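Local coordinates for protein DyP-type peroxidase (Thermobifida cellulosilytica, PDB 4GS1) that probably uses a heme cofactor to reduce hydrogen peroxide while oxidising dyes and related substrates, as DyP-type peroxidases do, at residues H216-F219 / T220-V223; R186-A189 / A190-Q193; L77-W80 / A81-A85. All coordinates share one frame; numbering follows the deposited sequence.

In the fold
All three interactions are local, each within one continuous run of chain, and no two of them touch: their centres lie 26 to 30 Å apart. Interaction 3 is a middle turn of helix 66-90 in the N-terminal ferredoxin-like half, and interaction 1 is the short helix 217-223 in the C-terminal half, nearer the heme. Both are partly buried, with apolar groups set against a sheet and an arginine on the outer side. Interaction 2, in the loop after strand 176-185, is the buried one; there small alanines and backbone bonds dominate, and the second subunit supplies part of the surroundings. A threonine hydroxyl grips a carbonyl in 216-223, whereas a water links opposite charges in 77-85.

Interaction 1 of 3, residues H216-F219 / T220-V223; sequences HPLF and TRTV
Thr-222 and Leu-218 meet one turn apart in the helix 217-223, where the threonine hydroxyl folds back onto the backbone. Its OG1 stands beside its own backbone N (chi1 -63°), which brings it to 2.7 Å from Leu-218 O as donor. Thr-222 N also donates to Leu-218 O, at 2.9 Å, and the two donors reach that oxygen from opposite faces of the carbonyl plane, so two bonds grip one acceptor. The Thr-222 side chain is about 9 Å from the heme. Leu-218 and Arg-221 cross at about a right angle: Leu-218 CD1 lies 3.6 Å from Arg-221 NH2, while the guanidinium turns one face to Leu-218 CA, which is offset toward the rim. Pro-217 CB comes to 3.7 Å from Arg-221 NH1. On the buried side, the Phe-219 ring extends with CG anti to the backbone N (chi1 -174°), and its CE2 meets Val-223 CG1 obliquely at 4.1 Å. Arg-221 N to Pro-217 O, at 3.0 Å, and Val-223 N to Phe-219 O, at 3.1 Å, continue the helical bonding. Phe-219 and Val-223 both pack on Val-318 of strand 318-328, and Thr-222 is joined through its backbone to Gly-345, just beyond strand 334-344.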
ATOM      1  N   HIS B 216      -1.361  23.761 -21.561  1.00 66.95           N
ATOM      2  CA  HIS B 216      -2.250  24.906 -21.311  1.00 68.40           C
ATOM      3  C   HIS B 216      -1.917  25.892 -20.187  1.00 59.98           C
ATOM      4  O   HIS B 216      -1.599  25.499 -19.060  1.00 60.49           O
ATOM      5  CB  HIS B 216      -3.681  24.398 -21.068  1.00 77.55           C
ATOM      6  CG  HIS B 216      -4.488  24.217 -22.316  1.00 80.67           C
ATOM      7  ND1 HIS B 216      -5.855  24.023 -22.292  1.00 78.83           N
ATOM      8  CD2 HIS B 216      -4.130  24.197 -23.622  1.00 83.01           C
ATOM      9  CE1 HIS B 216      -6.300  23.891 -23.528  1.00 82.43           C
ATOM     10  NE2 HIS B 216      -5.274  23.992 -24.353  1.00 84.75           N
ATOM     11  N   PRO B 217      -2.017  27.190 -20.496  1.00 46.52           N
ATOM     12  CA  PRO B 217      -2.100  28.210 -19.451  1.00 40.93           C
ATOM     13  C   PRO B 217      -3.337  27.997 -18.570  1.00 31.71           C
ATOM     14  O   PRO B 217      -3.380  28.532 -17.459  1.00 30.22           O
ATOM     15  CB  PRO B 217      -2.237  29.511 -20.251  1.00 44.90           C
ATOM     16  CG  PRO B 217      -1.530  29.224 -21.538  1.00 38.50           C
ATOM     17  CD  PRO B 217      -1.826  27.778 -21.836  1.00 41.61           C
ATOM     18  N   LEU B 218      -4.325  27.241 -19.050  1.00 27.16           N
ATOM     19  CA  LEU B 218      -5.519  26.973 -18.243  1.00 24.91           C
ATOM     20  C   LEU B 218      -5.164  26.205 -16.969  1.00 24.22           C
ATOM     21  O   LEU B 218      -5.765  26.428 -15.917  1.00 24.00           O
ATOM     22  CB  LEU B 218      -6.596  26.225 -19.044  1.00 27.84           C
ATOM     23  CG  LEU B 218      -7.868  25.889 -18.255  1.00 30.83           C
ATOM     24  CD1 LEU B 218      -8.573  27.162 -17.793  1.00 28.44           C
ATOM     25  CD2 LEU B 218      -8.828  25.001 -19.046  1.00 30.29           C
ATOM     26  N   PHE B 219      -4.186  25.306 -17.062  1.00 22.33           N
ATOM     27  CA  PHE B 219      -3.756  24.543 -15.894  1.00 21.32           C
ATOM     28  C   PHE B 219      -3.239  25.516 -14.845  1.00 21.29           C
ATOM     29  O   PHE B 219      -3.650  25.481 -13.680  1.00 22.00           O
ATOM     30  CB  PHE B 219      -2.667  23.536 -16.276  1.00 24.46           C
ATOM     31  CG  PHE B 219      -2.269  22.604 -15.157  1.00 21.19           C
ATOM     32  CD1 PHE B 219      -2.766  21.308 -15.112  1.00 19.99           C
ATOM     33  CD2 PHE B 219      -1.390  23.016 -14.158  1.00 23.12           C
ATOM     34  CE1 PHE B 219      -2.407  20.444 -14.093  1.00 22.21           C
ATOM     35  CE2 PHE B 219      -1.032  22.154 -13.129  1.00 23.65           C
ATOM     36  CZ  PHE B 219      -1.541  20.869 -13.096  1.00 21.38           C
ATOM     37  N   THR B 220      -2.341  26.395 -15.274  1.00 21.55           N
ATOM     38  CA  THR B 220      -1.737  27.374 -14.379  1.00 23.96           C
ATOM     39  C   THR B 220      -2.789  28.284 -13.732  1.00 23.63           C
ATOM     40  O   THR B 220      -2.753  28.512 -12.514  1.00 26.24           O
ATOM     41  CB  THR B 220      -0.674  28.199 -15.130  1.00 29.94           C
ATOM     42  OG1 THR B 220       0.406  27.330 -15.498  1.00 29.35           O
ATOM     43  CG2 THR B 220      -0.135  29.314 -14.253  1.00 34.72           C
ATOM     44  N   ARG B 221      -3.735  28.774 -14.533  1.00 22.87           N
ATOM     45  CA  ARG B 221      -4.805  29.636 -14.028  1.00 22.20           C
ATOM     46  C   ARG B 221      -5.667  28.898 -13.019  1.00 23.59           C
ATOM     47  O   ARG B 221      -6.172  29.489 -12.064  1.00 24.81           O
ATOM     48  CB  ARG B 221      -5.706  30.143 -15.164  1.00 25.04           C
ATOM     49  CG  ARG B 221      -5.083  31.195 -16.059  1.00 41.26           C
ATOM     50  CD  ARG B 221      -6.144  32.068 -16.739  1.00 49.89           C
ATOM     51  NE  ARG B 221      -7.055  31.309 -17.596  1.00 51.42           N
ATOM     52  CZ  ARG B 221      -6.734  30.832 -18.796  1.00 49.56           C
ATOM     53  NH1 ARG B 221      -5.515  31.013 -19.284  1.00 52.75           N
ATOM     54  NH2 ARG B 221      -7.628  30.164 -19.509  1.00 44.56           N
ATOM     55  N   THR B 222      -5.836  27.601 -13.235  1.00 20.01           N
ATOM     56  CA  THR B 222      -6.713  26.811 -12.381  1.00 18.20           C
ATOM     57  C   THR B 222      -6.118  26.576 -10.992  1.00 18.64           C
ATOM     58  O   THR B 222      -6.843  26.631 -10.002  1.00 18.37           O
ATOM     59  CB  THR B 222      -7.055  25.472 -13.056  1.00 18.30           C
ATOM     60  OG1 THR B 222      -7.783  25.726 -14.266  1.00 20.59           O
ATOM     61  CG2 THR B 222      -7.902  24.607 -12.153  1.00 18.82           C
ATOM     62  N   VAL B 223      -4.808  26.337 -10.911  1.00 17.33           N
ATOM     63  CA  VAL B 223      -4.207  25.948  -9.620  1.00 13.91           C
ATOM     64  C   VAL B 223      -3.561  27.078  -8.830  1.00 15.55           C
ATOM     65  O   VAL B 223      -3.307  26.932  -7.631  1.00 16.98           O
ATOM     66  CB  VAL B 223      -3.163  24.813  -9.760  1.00 18.22           C
ATOM     67  CG1 VAL B 223      -3.776  23.589 -10.432  1.00 16.86           C
ATOM     68  CG2 VAL B 223      -1.932  25.293 -10.523  1.00 20.36           C
TER

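Interaction 2 of 3, residues R186-A189 / A190-Q193; sequences RRTA and AAAQ
Thr-188 and Ala-191 close the first of two overlapping type I turns in the loop that follows strand 176-185, an edge strand of the N-terminal ferredoxin-like sheet within this chain. Ala-191 N donates to Thr-188 O at 3.2 Å, and the next residue repeats the pattern, with Ala-192 N giving a straighter bond to Ala-189 O (3.1 Å, 163° at the hydrogen). Both donors of these i to i+3 bonds sit well above the carbonyl planes, 65° or more out. Thr-188 OG1 is a second, weak acceptor for Ala-191 N at 3.4 Å; with chi1 at 60° the hydroxyl lies between its own backbone N and carbonyl carbon and faces Ala-191 N, and OG1 also has a hydrogen bond outside the turn. Two further backbone N-H groups find partners outside, Ala-189 N at Glu-156 OE2 and Thr-188 N at Asp-157 OD1 of the second subunit, while Ala-192 O accepts from Arg-25 NE. The Arg-187 guanidinium is held through NH2 by the carbonyls of Pro-195 and Ala-197, so the loop farther along fixes its place. Ala-190 packs on Ala-190 of the second subunit, which puts the turn at the dimer interface. The Ala-192 methyl, CB, stands 4.3 Å above the Arg-187 guanidinium plane, over its centre.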
ATOM      1  N   ARG B 186      -1.667   4.301  -7.792  1.00 13.79           N
ATOM      2  CA  ARG B 186      -2.243   4.177  -9.132  1.00 12.06           C
ATOM      3  C   ARG B 186      -1.496   3.048  -9.811  1.00 14.03           C
ATOM      4  O   ARG B 186      -0.517   2.542  -9.258  1.00 14.27           O
ATOM      5  CB  ARG B 186      -1.997   5.450  -9.941  1.00 11.35           C
ATOM      6  CG  ARG B 186      -2.602   6.698  -9.337  1.00 11.45           C
ATOM      7  CD  ARG B 186      -2.084   7.931 -10.059  1.00 12.14           C
ATOM      8  NE  ARG B 186      -2.835   9.134  -9.693  1.00 12.54           N
ATOM      9  CZ  ARG B 186      -2.952  10.207 -10.477  1.00 16.91           C
ATOM     10  NH1 ARG B 186      -2.350  10.241 -11.668  1.00 16.84           N
ATOM     11  NH2 ARG B 186      -3.665  11.253 -10.070  1.00 15.77           N
ATOM     12  N   ARG B 187      -1.923   2.666 -11.015  1.00 13.43           N
ATOM     13  CA  ARG B 187      -1.150   1.695 -11.788  1.00 13.59           C
ATOM     14  C   ARG B 187       0.255   2.234 -12.051  1.00 15.54           C
ATOM     15  O   ARG B 187       0.452   3.437 -12.281  1.00 16.07           O
ATOM     16  CB  ARG B 187      -1.845   1.337 -13.114  1.00 14.68           C
ATOM     17  CG  ARG B 187      -1.510   2.235 -14.324  1.00 19.48           C
ATOM     18  CD  ARG B 187      -2.055   3.647 -14.192  1.00 22.12           C
ATOM     19  NE  ARG B 187      -1.883   4.397 -15.445  1.00 26.36           N
ATOM     20  CZ  ARG B 187      -0.749   4.984 -15.820  1.00 23.75           C
ATOM     21  NH1 ARG B 187       0.326   4.913 -15.041  1.00 17.57           N
ATOM     22  NH2 ARG B 187      -0.688   5.643 -16.979  1.00 19.34           N
ATOM     23  N   THR B 188       1.245   1.354 -11.993  1.00 12.66           N
ATOM     24  CA  THR B 188       2.609   1.769 -12.327  1.00 14.37           C
ATOM     25  C   THR B 188       2.783   1.930 -13.828  1.00 15.48           C
ATOM     26  O   THR B 188       2.125   1.247 -14.626  1.00 16.17           O
ATOM     27  CB  THR B 188       3.668   0.780 -11.808  1.00 16.67           C
ATOM     28  OG1 THR B 188       3.438  -0.514 -12.383  1.00 17.14           O
ATOM     29  CG2 THR B 188       3.624   0.693 -10.276  1.00 13.77           C
ATOM     30  N   ALA B 189       3.675   2.834 -14.218  1.00 15.65           N
ATOM     31  CA  ALA B 189       3.999   3.004 -15.631  1.00 15.82           C
ATOM     32  C   ALA B 189       4.518   1.698 -16.218  1.00 14.01           C
ATOM     33  O   ALA B 189       4.261   1.384 -17.377  1.00 17.09           O
ATOM     34  CB  ALA B 189       5.033   4.109 -15.800  1.00 17.86           C
ATOM     35  N   ALA B 190       5.256   0.936 -15.415  1.00 15.42           N
ATOM     36  CA  ALA B 190       5.884  -0.288 -15.906  1.00 16.99           C
ATOM     37  C   ALA B 190       4.858  -1.329 -16.343  1.00 20.09           C
ATOM     38  O   ALA B 190       5.127  -2.145 -17.226  1.00 17.43           O
ATOM     39  CB  ALA B 190       6.803  -0.866 -14.838  1.00 17.77           C
ATOM     40  N   ALA B 191       3.679  -1.296 -15.726  1.00 18.07           N
ATOM     41  CA  ALA B 191       2.626  -2.269 -16.029  1.00 17.76           C
ATOM     42  C   ALA B 191       1.512  -1.676 -16.885  1.00 18.72           C
ATOM     43  O   ALA B 191       0.458  -2.288 -17.053  1.00 19.65           O
ATOM     44  CB  ALA B 191       2.057  -2.857 -14.738  1.00 18.08           C
ATOM     45  N   ALA B 192       1.733  -0.485 -17.431  1.00 15.60           N
ATOM     46  CA  ALA B 192       0.708   0.140 -18.269  1.00 15.59           C
ATOM     47  C   ALA B 192       0.936  -0.187 -19.735  1.00 19.39           C
ATOM     48  O   ALA B 192       2.035   0.010 -20.250  1.00 19.63           O
ATOM     49  CB  ALA B 192       0.706   1.646 -18.063  1.00 18.92           C
ATOM     50  N   GLN B 193      -0.103  -0.672 -20.412  1.00 18.39           N
ATOM     51  CA  GLN B 193      -0.011  -0.880 -21.859  1.00 22.00           C
ATOM     52  C   GLN B 193       0.343   0.443 -22.539  1.00 21.66           C
ATOM     53  O   GLN B 193       1.165   0.490 -23.468  1.00 21.72           O
ATOM     54  CB  GLN B 193      -1.330  -1.431 -22.410  1.00 24.06           C
ATOM     55  CG  GLN B 193      -1.615  -2.887 -22.025  1.00 33.47           C
ATOM     56  CD  GLN B 193      -3.042  -3.321 -22.361  1.00 49.47           C
ATOM     57  OE1 GLN B 193      -3.728  -2.678 -23.159  1.00 57.94           O
ATOM     58  NE2 GLN B 193      -3.495  -4.408 -21.739  1.00 44.04           N
TER

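Interaction 3 of 3, residues L77-W80 / A81-A85; sequences LRTW and AEHAA
Arg-78 and Glu-82, one turn apart on helix 66-90 of the N-terminal ferredoxin-like half, lie side by side and point the same way. The i to i+4 bonding of the helix is seen in Ala-84 N to Trp-80 O, 2.8 Å. The near contact of the pair is aliphatic against carboxylate: Arg-78 CD sits 3.4 Å from Glu-82 OE2. The charged atoms stay apart, Arg-78 NE to Glu-82 OE2 being 4.8 Å, and the guanidinium and carboxylate planes are turned 50° from each other. A water spans the gap, accepting from Arg-78 NH1 in the guanidinium plane at 2.7 Å and donating to Glu-82 OE1 at 2.9 Å. With an alanine here in place of Arg-78, the water would probably lose this donor and Glu-82 the nearby positive charge. Thr-79 OG1 stands beside its backbone N (chi1 -62°), which sets CG2 3.9 Å from His-83 CD2, the side chains running alongside. Behind this first shell, His-83 ND1 is bonded to Glu-167 OE2 and Trp-80 NE1 to Leu-168 O, both on helix 158-172, while Thr-79 OG1 bonds to Thr-75 O. Leu-77 and Trp-80 press on strands 106-111 and 149-155. Thr-79 O approaches the His-83 ring edge, 3.1 Å from His-83 CD2.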
ATOM      1  N   LEU B  77       9.286  23.548   9.069  1.00 21.95           N
ATOM      2  CA  LEU B  77       9.248  23.903   7.650  1.00 20.30           C
ATOM      3  C   LEU B  77      10.645  23.971   7.020  1.00 19.35           C
ATOM      4  O   LEU B  77      10.852  23.484   5.900  1.00 19.84           O
ATOM      5  CB  LEU B  77       8.484  25.217   7.445  1.00 22.05           C
ATOM      6  CG  LEU B  77       6.977  25.175   7.737  1.00 19.82           C
ATOM      7  CD1 LEU B  77       6.417  26.579   7.852  1.00 23.77           C
ATOM      8  CD2 LEU B  77       6.217  24.413   6.657  1.00 18.53           C
ATOM      9  N   ARG B  78      11.602  24.561   7.733  1.00 19.14           N
ATOM     10  CA  ARG B  78      12.981  24.626   7.238  1.00 20.99           C
ATOM     11  C   ARG B  78      13.604  23.240   7.138  1.00 24.21           C
ATOM     12  O   ARG B  78      14.258  22.913   6.148  1.00 22.53           O
ATOM     13  CB  ARG B  78      13.866  25.519   8.119  1.00 23.03           C
ATOM     14  CG  ARG B  78      15.284  25.685   7.547  1.00 23.36           C
ATOM     15  CD  ARG B  78      16.325  26.107   8.589  1.00 38.34           C
ATOM     16  NE  ARG B  78      15.749  26.884   9.682  1.00 43.23           N
ATOM     17  CZ  ARG B  78      15.604  26.428  10.923  1.00 47.00           C
ATOM     18  NH1 ARG B  78      16.007  25.201  11.236  1.00 44.43           N
ATOM     19  NH2 ARG B  78      15.060  27.199  11.853  1.00 46.51           N
ATOM     20  N   THR B  79      13.402  22.427   8.167  1.00 20.41           N
ATOM     21  CA  THR B  79      13.967  21.085   8.187  1.00 19.43           C
ATOM     22  C   THR B  79      13.444  20.237   7.031  1.00 20.42           C
ATOM     23  O   THR B  79      14.226  19.595   6.324  1.00 22.17           O
ATOM     24  CB  THR B  79      13.699  20.395   9.537  1.00 24.12           C
ATOM     25  OG1 THR B  79      14.342  21.145  10.577  1.00 24.29           O
ATOM     26  CG2 THR B  79      14.236  18.976   9.533  1.00 24.55           C
ATOM     27  N   TRP B  80      12.129  20.234   6.829  1.00 17.72           N
ATOM     28  CA  TRP B  80      11.554  19.478   5.716  1.00 15.06           C
ATOM     29  C   TRP B  80      12.059  20.009   4.375  1.00 19.71           C
ATOM     30  O   TRP B  80      12.316  19.234   3.457  1.00 20.74           O
ATOM     31  CB  TRP B  80      10.025  19.523   5.746  1.00 17.08           C
ATOM     32  CG  TRP B  80       9.380  18.686   6.829  1.00 16.67           C
ATOM     33  CD1 TRP B  80       9.857  17.524   7.386  1.00 16.37           C
ATOM     34  CD2 TRP B  80       8.128  18.955   7.466  1.00 16.05           C
ATOM     35  NE1 TRP B  80       8.966  17.060   8.336  1.00 16.10           N
ATOM     36  CE2 TRP B  80       7.897  17.921   8.401  1.00 16.26           C
ATOM     37  CE3 TRP B  80       7.167  19.965   7.329  1.00 18.29           C
ATOM     38  CZ2 TRP B  80       6.747  17.876   9.201  1.00 16.34           C
ATOM     39  CZ3 TRP B  80       6.033  19.923   8.125  1.00 19.23           C
ATOM     40  CH2 TRP B  80       5.837  18.887   9.055  1.00 18.02           C
ATOM     41  N   ALA B  81      12.206  21.324   4.257  1.00 21.46           N
ATOM     42  CA  ALA B  81      12.694  21.899   3.004  1.00 23.67           C
ATOM     43  C   ALA B  81      14.136  21.476   2.733  1.00 22.78           C
ATOM     44  O   ALA B  81      14.495  21.175   1.591  1.00 22.07           O
ATOM     45  CB  ALA B  81      12.576  23.412   3.018  1.00 22.63           C
ATOM     46  N   GLU B  82      14.959  21.448   3.778  1.00 20.74           N
ATOM     47  CA  GLU B  82      16.344  20.994   3.636  1.00 21.93           C
ATOM     48  C   GLU B  82      16.427  19.539   3.190  1.00 26.07           C
ATOM     49  O   GLU B  82      17.216  19.189   2.306  1.00 24.66           O
ATOM     50  CB  GLU B  82      17.116  21.194   4.944  1.00 21.78           C
ATOM     51  CG  GLU B  82      17.365  22.654   5.277  1.00 26.47           C
ATOM     52  CD  GLU B  82      17.910  22.856   6.676  1.00 37.06           C
ATOM     53  OE1 GLU B  82      17.865  21.901   7.484  1.00 40.12           O
ATOM     54  OE2 GLU B  82      18.372  23.980   6.971  1.00 35.84           O
ATOM     55  N   HIS B  83      15.623  18.685   3.810  1.00 23.68           N
ATOM     56  CA  HIS B  83      15.612  17.276   3.433  1.00 20.21           C
ATOM     57  C   HIS B  83      15.017  17.069   2.043  1.00 23.45           C
ATOM     58  O   HIS B  83      15.481  16.210   1.292  1.00 26.07           O
ATOM     59  CB  HIS B  83      14.864  16.442   4.477  1.00 24.46           C
ATOM     60  CG  HIS B  83      15.632  16.247   5.748  1.00 30.39           C
ATOM     61  ND1 HIS B  83      16.033  15.006   6.196  1.00 41.17           N
ATOM     62  CD2 HIS B  83      16.090  17.141   6.657  1.00 29.26           C
ATOM     63  CE1 HIS B  83      16.692  15.142   7.333  1.00 38.92           C
ATOM     64  NE2 HIS B  83      16.743  16.427   7.636  1.00 34.74           N
ATOM     65  N   ALA B  84      13.994  17.846   1.697  1.00 20.48           N
ATOM     66  CA  ALA B  84      13.381  17.715   0.379  1.00 20.67           C
ATOM     67  C   ALA B  84      14.411  18.027  -0.699  1.00 23.66           C
ATOM     68  O   ALA B  84      14.460  17.369  -1.734  1.00 23.09           O
ATOM     69  CB  ALA B  84      12.183  18.632   0.251  1.00 20.80           C
ATOM     70  N   ALA B  85      15.240  19.033  -0.450  1.00 23.04           N
ATOM     71  CA  ALA B  85      16.282  19.387  -1.409  1.00 22.63           C
ATOM     72  C   ALA B  85      17.233  18.218  -1.647  1.00 25.35           C
ATOM     73  O   ALA B  85      17.572  17.906  -2.792  1.00 24.84           O
ATOM     74  CB  ALA B  85      17.045  20.612  -0.940  1.00 24.34           C
TER
HETATM   75  O   HOH W   1      17.269  23.083  10.032  1.00 49.00           O